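Local atomic coordinates of Baccell_00875 (Bacteroides cellulosilyticus DSM 14838, PDB entry 5NO8), a protein that is a polysaccharide lyase that probably removes L-rhamnose caps linked to glucuronic acid on complex arabinogalactan proteins. Residues Q213-I218 with I592-G597; W54-K57 with T61-P64; S584-E589 with C657-P662. All coordinates share one frame; numbering follows the deposited sequence.

Contact 1 of 3, residues Q213-I218 with I592-G597; sequences QTRGII and IRHWDG
R215 lies across one face of the H594 ring where two buried loops meet, one leading from an ST turn into strand 217-221 and the other running into helix 596-600. The contact joins the N-terminal beta-sheet region to the helical C-terminal part of the chain. The turn is closed by G216 N, which donates to T214 OG1 at 3.0 Å. R215, in the middle of this turn, sets its CA over the imidazole for a CH-pi contact, 3.8 Å from the centroid of the H594 ring and 15° off the ring normal. The arginine CG then passes 3.7 Å from H594 CD2. CG stands opposite the backbone N (chi1 -163°), and from there the chain runs out straight, carrying the guanidinium past the histidine to I592. I592 crosses R215 at about a right angle, CG2 over one guanidinium face near the rim and I592 CD1 3.6 Å from R215 NH1. Meanwhile the guanidinium's polar atoms bind other parts of the fold: NH1 reaches D150 and the backbone O of T165, and NH2 makes a salt bridge with D608. Two acids, one on each terminal nitrogen, would offset the buried charge. H594 is itself sandwiched between R215 and its own neighbour W595, whose CE3 sits over the second imidazole face. At the CE1 corner of the ring, T214 O comes to 3.3 Å from H594 CE1, oblique to the ring plane.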
ATOM      1  N   GLN A 213     -13.543  -0.686  -4.439  1.00 18.93           N
ATOM      2  CA  GLN A 213     -14.012   0.507  -3.748  1.00 19.91           C
ATOM      3  C   GLN A 213     -14.158   0.346  -2.233  1.00 19.25           C
ATOM      4  O   GLN A 213     -14.648   1.247  -1.550  1.00 17.91           O
ATOM      5  CB  GLN A 213     -15.371   0.950  -4.314  1.00 21.52           C
ATOM      6  CG  GLN A 213     -15.522   0.921  -5.826  1.00 23.21           C
ATOM      7  CD  GLN A 213     -14.476   1.748  -6.544  1.00 24.19           C
ATOM      8  OE1 GLN A 213     -13.902   2.685  -5.984  1.00 25.86           O
ATOM      9  NE2 GLN A 213     -14.241   1.414  -7.801  1.00 25.73           N
ATOM     10  N   THR A 214     -13.727  -0.803  -1.709  1.00 17.10           N
ATOM     11  CA  THR A 214     -13.752  -1.032  -0.288  1.00 16.67           C
ATOM     12  C   THR A 214     -12.582  -1.885   0.119  1.00 15.80           C
ATOM     13  O   THR A 214     -12.231  -2.776  -0.614  1.00 15.63           O
ATOM     14  CB  THR A 214     -15.032  -1.752   0.140  1.00 16.46           C
ATOM     15  OG1 THR A 214     -14.985  -1.960   1.550  1.00 17.37           O
ATOM     16  CG2 THR A 214     -15.224  -3.108  -0.552  1.00 16.36           C
ATOM     17  N   ARG A 215     -12.044  -1.627   1.304  1.00 15.63           N
ATOM     18  CA  ARG A 215     -10.977  -2.441   1.829  1.00 16.09           C
ATOM     19  C   ARG A 215     -11.523  -3.745   2.384  1.00 16.85           C
ATOM     20  O   ARG A 215     -10.773  -4.691   2.623  1.00 16.60           O
ATOM     21  CB  ARG A 215     -10.208  -1.689   2.878  1.00 16.64           C
ATOM     22  CG  ARG A 215      -8.857  -2.307   3.185  1.00 16.86           C
ATOM     23  CD  ARG A 215      -7.956  -1.313   3.818  1.00 16.97           C
ATOM     24  NE  ARG A 215      -6.714  -1.928   4.253  1.00 16.58           N
ATOM     25  CZ  ARG A 215      -5.874  -1.354   5.096  1.00 17.45           C
ATOM     26  NH1 ARG A 215      -6.132  -0.129   5.601  1.00 17.36           N
ATOM     27  NH2 ARG A 215      -4.768  -2.004   5.446  1.00 17.40           N
ATOM     28  N   GLY A 216     -12.837  -3.810   2.584  1.00 15.87           N
ATOM     29  CA  GLY A 216     -13.460  -4.958   3.173  1.00 15.49           C
ATOM     30  C   GLY A 216     -13.530  -4.837   4.689  1.00 15.44           C
ATOM     31  O   GLY A 216     -13.463  -3.741   5.253  1.00 16.73           O
ATOM     32  N   ILE A 217     -13.736  -5.977   5.331  1.00 14.94           N
ATOM     33  CA  ILE A 217     -13.935  -6.064   6.772  1.00 14.56           C
ATOM     34  C   ILE A 217     -12.678  -6.629   7.411  1.00 13.90           C
ATOM     35  O   ILE A 217     -12.325  -7.746   7.136  1.00 13.87           O
ATOM     36  CB  ILE A 217     -15.123  -6.962   7.137  1.00 15.64           C
ATOM     37  CG1 ILE A 217     -16.427  -6.443   6.499  1.00 16.07           C
ATOM     38  CG2 ILE A 217     -15.279  -7.089   8.658  1.00 15.94           C
ATOM     39  CD1 ILE A 217     -16.815  -5.036   6.862  1.00 16.71           C
ATOM     40  N   ILE A 218     -12.064  -5.853   8.281  1.00 13.24           N
ATOM     41  CA  ILE A 218     -10.808  -6.240   8.961  1.00 13.60           C
ATOM     42  C   ILE A 218     -11.119  -7.102  10.187  1.00 14.17           C
ATOM     43  O   ILE A 218     -12.017  -6.775  10.958  1.00 14.72           O
ATOM     44  CB  ILE A 218     -10.022  -4.986   9.380  1.00 14.45           C
ATOM     45  CG1 ILE A 218      -9.561  -4.214   8.121  1.00 15.56           C
ATOM     46  CG2 ILE A 218      -8.852  -5.336  10.294  1.00 14.29           C
ATOM     47  CD1 ILE A 218      -9.356  -2.740   8.328  1.00 17.24           C
ATOM     48  N   ILE A 592      -1.547   2.606   1.268  1.00 14.13           N
ATOM     49  CA  ILE A 592      -2.597   1.629   1.246  1.00 15.54           C
ATOM     50  C   ILE A 592      -3.131   1.513  -0.175  1.00 14.88           C
ATOM     51  O   ILE A 592      -3.560   2.496  -0.768  1.00 14.47           O
ATOM     52  CB  ILE A 592      -3.766   2.004   2.165  1.00 16.23           C
ATOM     53  CG1 ILE A 592      -3.328   2.023   3.638  1.00 16.29           C
ATOM     54  CG2 ILE A 592      -4.928   1.015   1.960  1.00 16.08           C
ATOM     55  CD1 ILE A 592      -4.307   2.757   4.531  1.00 17.60           C
ATOM     56  N   ARG A 593      -3.037   0.307  -0.709  1.00 14.45           N
ATOM     57  CA  ARG A 593      -3.617  -0.099  -1.985  1.00 15.03           C
ATOM     58  C   ARG A 593      -4.070  -1.538  -1.778  1.00 15.93           C
ATOM     59  O   ARG A 593      -3.446  -2.294  -1.024  1.00 16.30           O
ATOM     60  CB  ARG A 593      -2.598   0.010  -3.122  1.00 15.21           C
ATOM     61  CG  ARG A 593      -1.973   1.395  -3.251  1.00 16.23           C
ATOM     62  CD  ARG A 593      -0.995   1.554  -4.430  1.00 17.12           C
ATOM     63  NE  ARG A 593      -1.614   1.123  -5.674  1.00 18.51           N
ATOM     64  CZ  ARG A 593      -2.478   1.850  -6.395  1.00 17.39           C
ATOM     65  NH1 ARG A 593      -2.772   3.097  -6.062  1.00 18.23           N
ATOM     66  NH2 ARG A 593      -3.039   1.320  -7.458  1.00 17.54           N
ATOM     67  N   HIS A 594      -5.174  -1.926  -2.385  1.00 15.51           N
ATOM     68  CA  HIS A 594      -5.807  -3.204  -2.023  1.00 16.11           C
ATOM     69  C   HIS A 594      -6.664  -3.862  -3.107  1.00 16.25           C
ATOM     70  O   HIS A 594      -7.537  -4.679  -2.815  1.00 16.23           O
ATOM     71  CB  HIS A 594      -6.580  -3.063  -0.707  1.00 16.62           C
ATOM     72  CG  HIS A 594      -7.664  -2.024  -0.732  1.00 16.21           C
ATOM     73  ND1 HIS A 594      -8.792  -2.129  -1.532  1.00 16.46           N
ATOM     74  CD2 HIS A 594      -7.787  -0.865  -0.056  1.00 16.59           C
ATOM     75  CE1 HIS A 594      -9.557  -1.073  -1.331  1.00 15.86           C
ATOM     76  NE2 HIS A 594      -8.990  -0.306  -0.419  1.00 16.03           N
ATOM     77  N   TRP A 595      -6.348  -3.598  -4.367  1.00 17.04           N
ATOM     78  CA  TRP A 595      -7.106  -4.191  -5.488  1.00 17.30           C
ATOM     79  C   TRP A 595      -6.293  -4.731  -6.669  1.00 18.50           C
ATOM     80  O   TRP A 595      -6.828  -5.483  -7.486  1.00 17.83           O
ATOM     81  CB  TRP A 595      -8.124  -3.149  -5.990  1.00 17.32           C
ATOM     82  CG  TRP A 595      -7.473  -1.894  -6.369  1.00 17.08           C
ATOM     83  CD1 TRP A 595      -6.944  -1.572  -7.584  1.00 17.57           C
ATOM     84  CD2 TRP A 595      -7.230  -0.788  -5.515  1.00 17.62           C
ATOM     85  NE1 TRP A 595      -6.389  -0.320  -7.531  1.00 17.90           N
ATOM     86  CE2 TRP A 595      -6.530   0.171  -6.261  1.00 17.79           C
ATOM     87  CE3 TRP A 595      -7.530  -0.518  -4.185  1.00 16.99           C
ATOM     88  CZ2 TRP A 595      -6.140   1.382  -5.720  1.00 16.97           C
ATOM     89  CZ3 TRP A 595      -7.130   0.671  -3.646  1.00 17.37           C
ATOM     90  CH2 TRP A 595      -6.432   1.607  -4.408  1.00 17.29           C
ATOM     91  N   ASP A 596      -5.007  -4.403  -6.770  1.00 18.80           N
ATOM     92  CA  ASP A 596      -4.274  -4.728  -7.995  1.00 19.23           C
ATOM     93  C   ASP A 596      -3.965  -6.201  -8.164  1.00 19.30           C
ATOM     94  O   ASP A 596      -3.754  -6.646  -9.291  1.00 19.99           O
ATOM     95  CB  ASP A 596      -3.005  -3.875  -8.112  1.00 19.70           C
ATOM     96  CG  ASP A 596      -3.323  -2.430  -8.377  1.00 20.42           C
ATOM     97  OD1 ASP A 596      -3.848  -2.180  -9.486  1.00 21.70           O
ATOM     98  OD2 ASP A 596      -3.103  -1.562  -7.488  1.00 21.50           O
ATOM     99  N   GLY A 597      -3.930  -6.962  -7.068  1.00 18.28           N
ATOM    100  CA  GLY A 597      -3.808  -8.407  -7.162  1.00 18.67           C
ATOM    101  C   GLY A 597      -4.916  -9.055  -7.967  1.00 19.76           C
ATOM    102  O   GLY A 597      -4.700 -10.081  -8.618  1.00 20.00           O
TER

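Contact 2 of 3, residues W54-K57 with T61-P64; sequences WVVK and TQYP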
ATOM      1  N   TRP A  54     -16.618   5.569  12.810  1.00 16.72           N
ATOM      2  CA  TRP A  54     -15.319   4.948  12.542  1.00 16.43           C
ATOM      3  C   TRP A  54     -15.432   3.488  12.146  1.00 16.88           C
ATOM      4  O   TRP A  54     -14.430   2.894  11.694  1.00 17.29           O
ATOM      5  CB  TRP A  54     -14.390   5.139  13.732  1.00 15.84           C
ATOM      6  CG  TRP A  54     -14.006   6.570  13.861  1.00 17.00           C
ATOM      7  CD1 TRP A  54     -14.705   7.576  14.508  1.00 18.04           C
ATOM      8  CD2 TRP A  54     -12.881   7.202  13.260  1.00 16.96           C
ATOM      9  NE1 TRP A  54     -14.051   8.766  14.366  1.00 17.55           N
ATOM     10  CE2 TRP A  54     -12.928   8.569  13.611  1.00 17.58           C
ATOM     11  CE3 TRP A  54     -11.805   6.738  12.494  1.00 17.17           C
ATOM     12  CZ2 TRP A  54     -11.950   9.476  13.191  1.00 18.56           C
ATOM     13  CZ3 TRP A  54     -10.837   7.630  12.097  1.00 16.89           C
ATOM     14  CH2 TRP A  54     -10.918   8.991  12.440  1.00 16.87           C
ATOM     15  N   VAL A  55     -16.624   2.915  12.268  1.00 16.63           N
ATOM     16  CA  VAL A  55     -16.887   1.560  11.757  1.00 17.16           C
ATOM     17  C   VAL A  55     -17.873   1.526  10.596  1.00 18.38           C
ATOM     18  O   VAL A  55     -18.719   2.423  10.423  1.00 18.71           O
ATOM     19  CB  VAL A  55     -17.327   0.563  12.868  1.00 17.68           C
ATOM     20  CG1 VAL A  55     -16.269   0.439  13.942  1.00 19.09           C
ATOM     21  CG2 VAL A  55     -18.652   0.917  13.509  1.00 18.21           C
ATOM     22  N   VAL A  56     -17.742   0.480   9.793  1.00 17.40           N
ATOM     23  CA  VAL A  56     -18.686   0.165   8.740  1.00 18.76           C
ATOM     24  C   VAL A  56     -19.990  -0.215   9.433  1.00 19.03           C
ATOM     25  O   VAL A  56     -19.952  -0.908  10.440  1.00 18.98           O
ATOM     26  CB  VAL A  56     -18.190  -1.020   7.874  1.00 19.06           C
ATOM     27  CG1 VAL A  56     -19.173  -1.330   6.743  1.00 20.73           C
ATOM     28  CG2 VAL A  56     -16.815  -0.708   7.283  1.00 19.40           C
ATOM     29  N   LYS A  57     -21.128   0.207   8.888  1.00 20.04           N
ATOM     30  CA  LYS A  57     -22.415  -0.246   9.439  1.00 22.37           C
ATOM     31  C   LYS A  57     -22.615  -1.717   9.155  1.00 20.59           C
ATOM     32  O   LYS A  57     -22.323  -2.194   8.061  1.00 19.53           O
ATOM     33  CB  LYS A  57     -23.571   0.585   8.895  1.00 25.01           C
ATOM     34  CG  LYS A  57     -23.588   1.979   9.512  1.00 29.30           C
ATOM     35  CD  LYS A  57     -24.842   2.747   9.135  1.00 34.74           C
ATOM     36  CE  LYS A  57     -24.822   3.097   7.664  1.00 38.34           C
ATOM     37  NZ  LYS A  57     -25.864   4.097   7.323  1.00 42.01           N
ATOM     38  N   THR A  61     -27.033  -1.709   5.585  1.00 23.99           N
ATOM     39  CA  THR A  61     -27.410  -0.408   5.000  1.00 25.22           C
ATOM     40  C   THR A  61     -26.258   0.368   4.362  1.00 25.23           C
ATOM     41  O   THR A  61     -26.489   1.306   3.590  1.00 26.77           O
ATOM     42  CB  THR A  61     -28.087   0.505   6.035  1.00 26.68           C
ATOM     43  OG1 THR A  61     -27.172   0.843   7.086  1.00 27.67           O
ATOM     44  CG2 THR A  61     -29.324  -0.179   6.631  1.00 28.09           C
ATOM     45  N   GLN A  62     -25.019  -0.008   4.668  1.00 22.79           N
ATOM     46  CA  GLN A  62     -23.867   0.590   4.000  1.00 21.19           C
ATOM     47  C   GLN A  62     -23.434  -0.278   2.841  1.00 21.15           C
ATOM     48  O   GLN A  62     -23.206   0.222   1.745  1.00 21.74           O
ATOM     49  CB  GLN A  62     -22.735   0.799   5.001  1.00 20.81           C
ATOM     50  CG  GLN A  62     -21.603   1.623   4.438  1.00 20.57           C
ATOM     51  CD  GLN A  62     -20.577   2.023   5.466  1.00 20.41           C
ATOM     52  OE1 GLN A  62     -20.820   1.946   6.672  1.00 21.06           O
ATOM     53  NE2 GLN A  62     -19.430   2.519   4.987  1.00 21.63           N
ATOM     54  N   TYR A  63     -23.244  -1.566   3.100  1.00 21.32           N
ATOM     55  CA  TYR A  63     -23.069  -2.586   2.064  1.00 20.86           C
ATOM     56  C   TYR A  63     -24.058  -3.713   2.336  1.00 21.04           C
ATOM     57  O   TYR A  63     -24.111  -4.230   3.475  1.00 20.51           O
ATOM     58  CB  TYR A  63     -21.623  -3.137   2.057  1.00 20.68           C
ATOM     59  CG  TYR A  63     -20.607  -2.065   1.801  1.00 20.26           C
ATOM     60  CD1 TYR A  63     -20.418  -1.561   0.523  1.00 21.72           C
ATOM     61  CD2 TYR A  63     -19.872  -1.498   2.857  1.00 21.85           C
ATOM     62  CE1 TYR A  63     -19.504  -0.551   0.281  1.00 23.08           C
ATOM     63  CE2 TYR A  63     -18.950  -0.486   2.630  1.00 21.91           C
ATOM     64  CZ  TYR A  63     -18.771  -0.027   1.339  1.00 23.06           C
ATOM     65  OH  TYR A  63     -17.879   0.949   1.082  1.00 23.33           O
ATOM     66  N   PRO A  64     -24.863  -4.097   1.330  1.00 22.56           N
ATOM     67  CA  PRO A  64     -25.941  -5.074   1.610  1.00 24.48           C
ATOM     68  C   PRO A  64     -25.467  -6.437   2.122  1.00 24.89           C
ATOM     69  O   PRO A  64     -26.171  -7.084   2.905  1.00 25.10           O
ATOM     70  CB  PRO A  64     -26.699  -5.192   0.265  1.00 25.80           C
ATOM     71  CG  PRO A  64     -25.930  -4.388  -0.709  1.00 26.79           C
ATOM     72  CD  PRO A  64     -25.064  -3.431   0.038  1.00 23.38           C
TER
HETATM   73  O   HOH W   1     -20.425   3.637   8.641  1.00 19.85           O
HETATM   74  O   HOH W   2     -23.765  -2.538   5.818  1.00 22.21           O
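The long loop between strands 40-45 and 75-81 doubles back on itself here, and Q62 bridges the two arms by reaching over to the backbone at K57. K57 N donates to Q62 OE1 at 2.8 Å in a nearly straight bond (172° at the hydrogen), although the donor lies 33° out of the amide's carbonyl plane. The glutamine can span the gap because its CG is turned opposite the backbone N (chi1 -170°) and the chain stays extended beyond it. The same OE1 takes a second bond from water 1 at 2.6 Å, and this water also donates to V55 O. V56 CG1 lies 3.7 Å from Q62 OE1; the same methyl meets the edge of the Y63 ring, 4.0 Å from Y63 CD2. Farther out, K57 bends at chi3 and brings K57 CE to within 3.3 Å of T61 OG1, a hydroxyl that is bonded to D59. Water 2 accepts from Y63 N and lies 2.7 Å from K57 O, one of several acceptors competing for its protons. Were Q62 cut back to an alanine, K57 N would probably lose its acceptor and water 1 an oxygen to donate to. Since Q62 NE2 bonds to N149, one amide links both arms of the loop to a third segment, using side-chain and water bonds where the backbones, lacking regular strand structure, do not pair directly.

Contact 3 of 3, residues S584-E589 with C657-P662; sequences SYHLNE and CAYMYP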
ATOM      1  N   SER A 584       8.221  -2.204   8.959  1.00 12.36           N
ATOM      2  CA  SER A 584       8.275  -3.277   7.979  1.00 12.26           C
ATOM      3  C   SER A 584       8.548  -2.641   6.621  1.00 12.18           C
ATOM      4  O   SER A 584       7.944  -1.645   6.274  1.00 12.46           O
ATOM      5  CB  SER A 584       6.946  -4.021   7.904  1.00 12.15           C
ATOM      6  OG  SER A 584       6.932  -4.965   6.841  1.00 13.05           O
ATOM      7  N   TYR A 585       9.405  -3.265   5.832  1.00 11.85           N
ATOM      8  CA  TYR A 585       9.637  -2.829   4.460  1.00 11.73           C
ATOM      9  C   TYR A 585       8.364  -2.928   3.603  1.00 11.93           C
ATOM     10  O   TYR A 585       8.215  -2.196   2.654  1.00 12.25           O
ATOM     11  CB  TYR A 585      10.810  -3.554   3.810  1.00 12.23           C
ATOM     12  CG  TYR A 585      10.622  -5.043   3.638  1.00 12.66           C
ATOM     13  CD1 TYR A 585      10.983  -5.924   4.646  1.00 13.19           C
ATOM     14  CD2 TYR A 585      10.024  -5.567   2.486  1.00 13.44           C
ATOM     15  CE1 TYR A 585      10.783  -7.300   4.514  1.00 13.63           C
ATOM     16  CE2 TYR A 585       9.857  -6.928   2.322  1.00 13.72           C
ATOM     17  CZ  TYR A 585      10.262  -7.790   3.334  1.00 14.24           C
ATOM     18  OH  TYR A 585      10.076  -9.140   3.179  1.00 15.36           O
ATOM     19  N   HIS A 586       7.426  -3.793   3.966  1.00 11.62           N
ATOM     20  CA  HIS A 586       6.173  -3.886   3.230  1.00 12.01           C
ATOM     21  C   HIS A 586       5.290  -2.654   3.398  1.00 12.14           C
ATOM     22  O   HIS A 586       4.453  -2.372   2.518  1.00 12.26           O
ATOM     23  CB  HIS A 586       5.373  -5.109   3.697  1.00 12.85           C
ATOM     24  CG  HIS A 586       5.934  -6.409   3.232  1.00 13.43           C
ATOM     25  ND1 HIS A 586       6.626  -7.261   4.065  1.00 16.75           N
ATOM     26  CD2 HIS A 586       5.911  -7.002   2.025  1.00 14.00           C
ATOM     27  CE1 HIS A 586       6.992  -8.337   3.388  1.00 14.42           C
ATOM     28  NE2 HIS A 586       6.574  -8.204   2.145  1.00 16.06           N
ATOM     29  N   LEU A 587       5.417  -1.990   4.543  1.00 12.06           N
ATOM     30  CA  LEU A 587       4.462  -0.974   5.000  1.00 11.91           C
ATOM     31  C   LEU A 587       5.009   0.412   5.204  1.00 12.00           C
ATOM     32  O   LEU A 587       4.233   1.365   5.173  1.00 12.30           O
ATOM     33  CB  LEU A 587       3.832  -1.391   6.340  1.00 12.18           C
ATOM     34  CG  LEU A 587       3.241  -2.781   6.433  1.00 12.09           C
ATOM     35  CD1 LEU A 587       2.774  -3.076   7.855  1.00 12.19           C
ATOM     36  CD2 LEU A 587       2.122  -2.939   5.440  1.00 12.96           C
ATOM     37  N   ASN A 588       6.314   0.559   5.428  1.00 12.52           N
ATOM     38  CA  ASN A 588       6.844   1.816   5.947  1.00 13.29           C
ATOM     39  C   ASN A 588       6.844   2.880   4.845  1.00 13.44           C
ATOM     40  O   ASN A 588       7.563   2.773   3.867  1.00 13.26           O
ATOM     41  CB  ASN A 588       8.246   1.640   6.528  1.00 12.98           C
ATOM     42  CG  ASN A 588       8.652   2.813   7.375  1.00 14.17           C
ATOM     43  OD1 ASN A 588       8.321   2.910   8.581  1.00 16.91           O
ATOM     44  ND2 ASN A 588       9.354   3.714   6.776  1.00 12.92           N
ATOM     45  N   GLU A 589       5.986   3.876   5.003  1.00 12.92           N
ATOM     46  CA  GLU A 589       5.742   4.878   3.968  1.00 14.76           C
ATOM     47  C   GLU A 589       5.239   4.279   2.649  1.00 14.14           C
ATOM     48  O   GLU A 589       5.513   4.791   1.582  1.00 14.69           O
ATOM     49  CB  GLU A 589       6.960   5.775   3.765  1.00 16.61           C
ATOM     50  CG  GLU A 589       7.413   6.495   5.017  1.00 18.43           C
ATOM     51  CD  GLU A 589       8.179   7.776   4.679  1.00 21.51           C
ATOM     52  OE1 GLU A 589       9.420   7.666   4.553  1.00 22.01           O
ATOM     53  OE2 GLU A 589       7.534   8.857   4.521  1.00 21.66           O
ATOM     54  N   CYS A 657       4.098  -8.670  -9.465  1.00 15.56           N
ATOM     55  CA  CYS A 657       3.173  -7.546  -9.603  1.00 15.96           C
ATOM     56  C   CYS A 657       2.516  -7.084  -8.310  1.00 15.71           C
ATOM     57  O   CYS A 657       1.963  -5.992  -8.295  1.00 16.04           O
ATOM     58  CB  CYS A 657       2.101  -7.841 -10.663  1.00 16.74           C
ATOM     59  SG  CYS A 657       0.942  -9.117 -10.207  1.00 19.82           S
ATOM     60  N   ALA A 658       2.582  -7.882  -7.236  1.00 15.47           N
ATOM     61  CA  ALA A 658       1.983  -7.494  -5.949  1.00 15.86           C
ATOM     62  C   ALA A 658       2.336  -8.480  -4.837  1.00 14.18           C
ATOM     63  O   ALA A 658       2.402  -9.676  -5.084  1.00 15.12           O
ATOM     64  CB  ALA A 658       0.459  -7.452  -6.079  1.00 16.49           C
ATOM     65  N   TYR A 659       2.562  -7.954  -3.637  1.00 13.18           N
ATOM     66  CA  TYR A 659       2.672  -8.765  -2.456  1.00 12.71           C
ATOM     67  C   TYR A 659       1.308  -8.700  -1.748  1.00 12.49           C
ATOM     68  O   TYR A 659       0.921  -7.659  -1.250  1.00 12.54           O
ATOM     69  CB  TYR A 659       3.760  -8.283  -1.500  1.00 13.01           C
ATOM     70  CG  TYR A 659       3.900  -9.207  -0.316  1.00 12.93           C
ATOM     71  CD1 TYR A 659       4.491 -10.467  -0.465  1.00 13.11           C
ATOM     72  CD2 TYR A 659       3.344  -8.888   0.920  1.00 13.47           C
ATOM     73  CE1 TYR A 659       4.575 -11.369   0.594  1.00 13.63           C
ATOM     74  CE2 TYR A 659       3.424  -9.781   1.985  1.00 13.61           C
ATOM     75  CZ  TYR A 659       4.048 -11.021   1.819  1.00 13.72           C
ATOM     76  OH  TYR A 659       4.146 -11.896   2.879  1.00 14.26           O
ATOM     77  N   MET A 660       0.631  -9.834  -1.666  1.00 13.08           N
ATOM     78  CA  MET A 660      -0.660  -9.941  -0.981  1.00 13.02           C
ATOM     79  C   MET A 660      -0.359 -10.088   0.512  1.00 12.69           C
ATOM     80  O   MET A 660       0.127 -11.120   0.951  1.00 13.14           O
ATOM     81  CB  MET A 660      -1.477 -11.132  -1.518  1.00 14.64           C
ATOM     82  CG  MET A 660      -1.696 -11.142  -3.027  1.00 15.77           C
ATOM     83  SD  MET A 660      -2.435  -9.621  -3.607  1.00 18.23           S
ATOM     84  CE  MET A 660      -3.886  -9.450  -2.575  1.00 17.63           C
ATOM     85  N   TYR A 661      -0.665  -9.052   1.283  1.00 11.91           N
ATOM     86  CA  TYR A 661      -0.109  -8.868   2.621  1.00 12.28           C
ATOM     87  C   TYR A 661      -0.828  -9.570   3.806  1.00 12.52           C
ATOM     88  O   TYR A 661      -0.147 -10.124   4.678  1.00 12.55           O
ATOM     89  CB  TYR A 661       0.078  -7.369   2.908  1.00 12.09           C
ATOM     90  CG  TYR A 661       0.798  -7.099   4.191  1.00 12.57           C
ATOM     91  CD1 TYR A 661       2.194  -7.104   4.250  1.00 13.09           C
ATOM     92  CD2 TYR A 661       0.100  -6.878   5.374  1.00 12.80           C
ATOM     93  CE1 TYR A 661       2.851  -6.903   5.453  1.00 13.60           C
ATOM     94  CE2 TYR A 661       0.756  -6.664   6.575  1.00 13.23           C
ATOM     95  CZ  TYR A 661       2.128  -6.677   6.601  1.00 13.51           C
ATOM     96  OH  TYR A 661       2.767  -6.481   7.781  1.00 14.09           O
ATOM     97  N   PRO A 662      -2.165  -9.492   3.871  1.00 13.14           N
ATOM     98  CA  PRO A 662      -2.825 -10.060   5.058  1.00 12.83           C
ATOM     99  C   PRO A 662      -2.608 -11.552   5.222  1.00 12.40           C
ATOM    100  O   PRO A 662      -2.234 -12.232   4.276  1.00 13.05           O
ATOM    101  CB  PRO A 662      -4.310  -9.769   4.825  1.00 13.27           C
ATOM    102  CG  PRO A 662      -4.334  -8.667   3.830  1.00 13.44           C
ATOM    103  CD  PRO A 662      -3.145  -8.910   2.942  1.00 13.78           C
TER
HETATM  104  O   HOH W   3       5.486  -6.922   7.668  1.00 15.89           O
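This is a buried aromatic contact near the middle of the molecule, in which H586, from the loop between helices 562-576 and 596-600, packs against Y659, on the edge strand 659-660 of a small antiparallel sheet, and Y661, just past its end. The H586 and Y659 rings form an offset stack, centroids 4.2 Å apart and planes at 30°. The overlap is uneven: H586 NE2 sits over the centre of the tyrosine ring, while H586 CD2 comes 3.4 Å from Y659 CD2. Y661 approaches differently, turning its edge toward the imidazole face in an offset edge-to-face pair with planes at 60°, and Y661 CE1 is 3.6 Å from H586 CB. Together the three rings make an aromatic cluster, and the histidine is presented to it by an ST turn, where H586 N donates to S584 OG at 3.1 Å. Y659 and Y661, two residues apart, both leave the backbone toward the loop, and with CG opposite the backbone N (chi1 -173° in Y661) each ring is carried outward. L587 covers a face of Y661: L587 CD2 makes a CH-pi contact 4.0 Å from the Y661 ring centroid, and L587 CD1 lies 3.4 Å from Y661 OH. W168 and Y200 also pack against Y661, bringing two of the N-terminal strands up to the cluster. Water 3 connects the polar ends, bonded to S584 OG at 2.6 Å and to Y661 OH in the plane of the tyrosine ring.

How the contacts relate
Contact 2 closes first along the chain, within one loop of the N-terminal beta region; contacts 1 and 3 follow, with alternating segments, so that the chain crosses between them. Contacts 1 and 3 lie about 13 Å apart, centre to centre, and share the loop that runs from helix 562-576 to helix 596-600. Strands 163-168 and 199-203 pack on both. G597 CA touches M660 SD at 4.0 Å. Contact 2 is more peripheral, about 15 Å from contact 1 and about 26 Å from contact 3 between centres; Y63 OH packs on T214 CB. Contacts 1 and 3 thus tie the beta and helical regions together, whereas contact 2 is local to its loop.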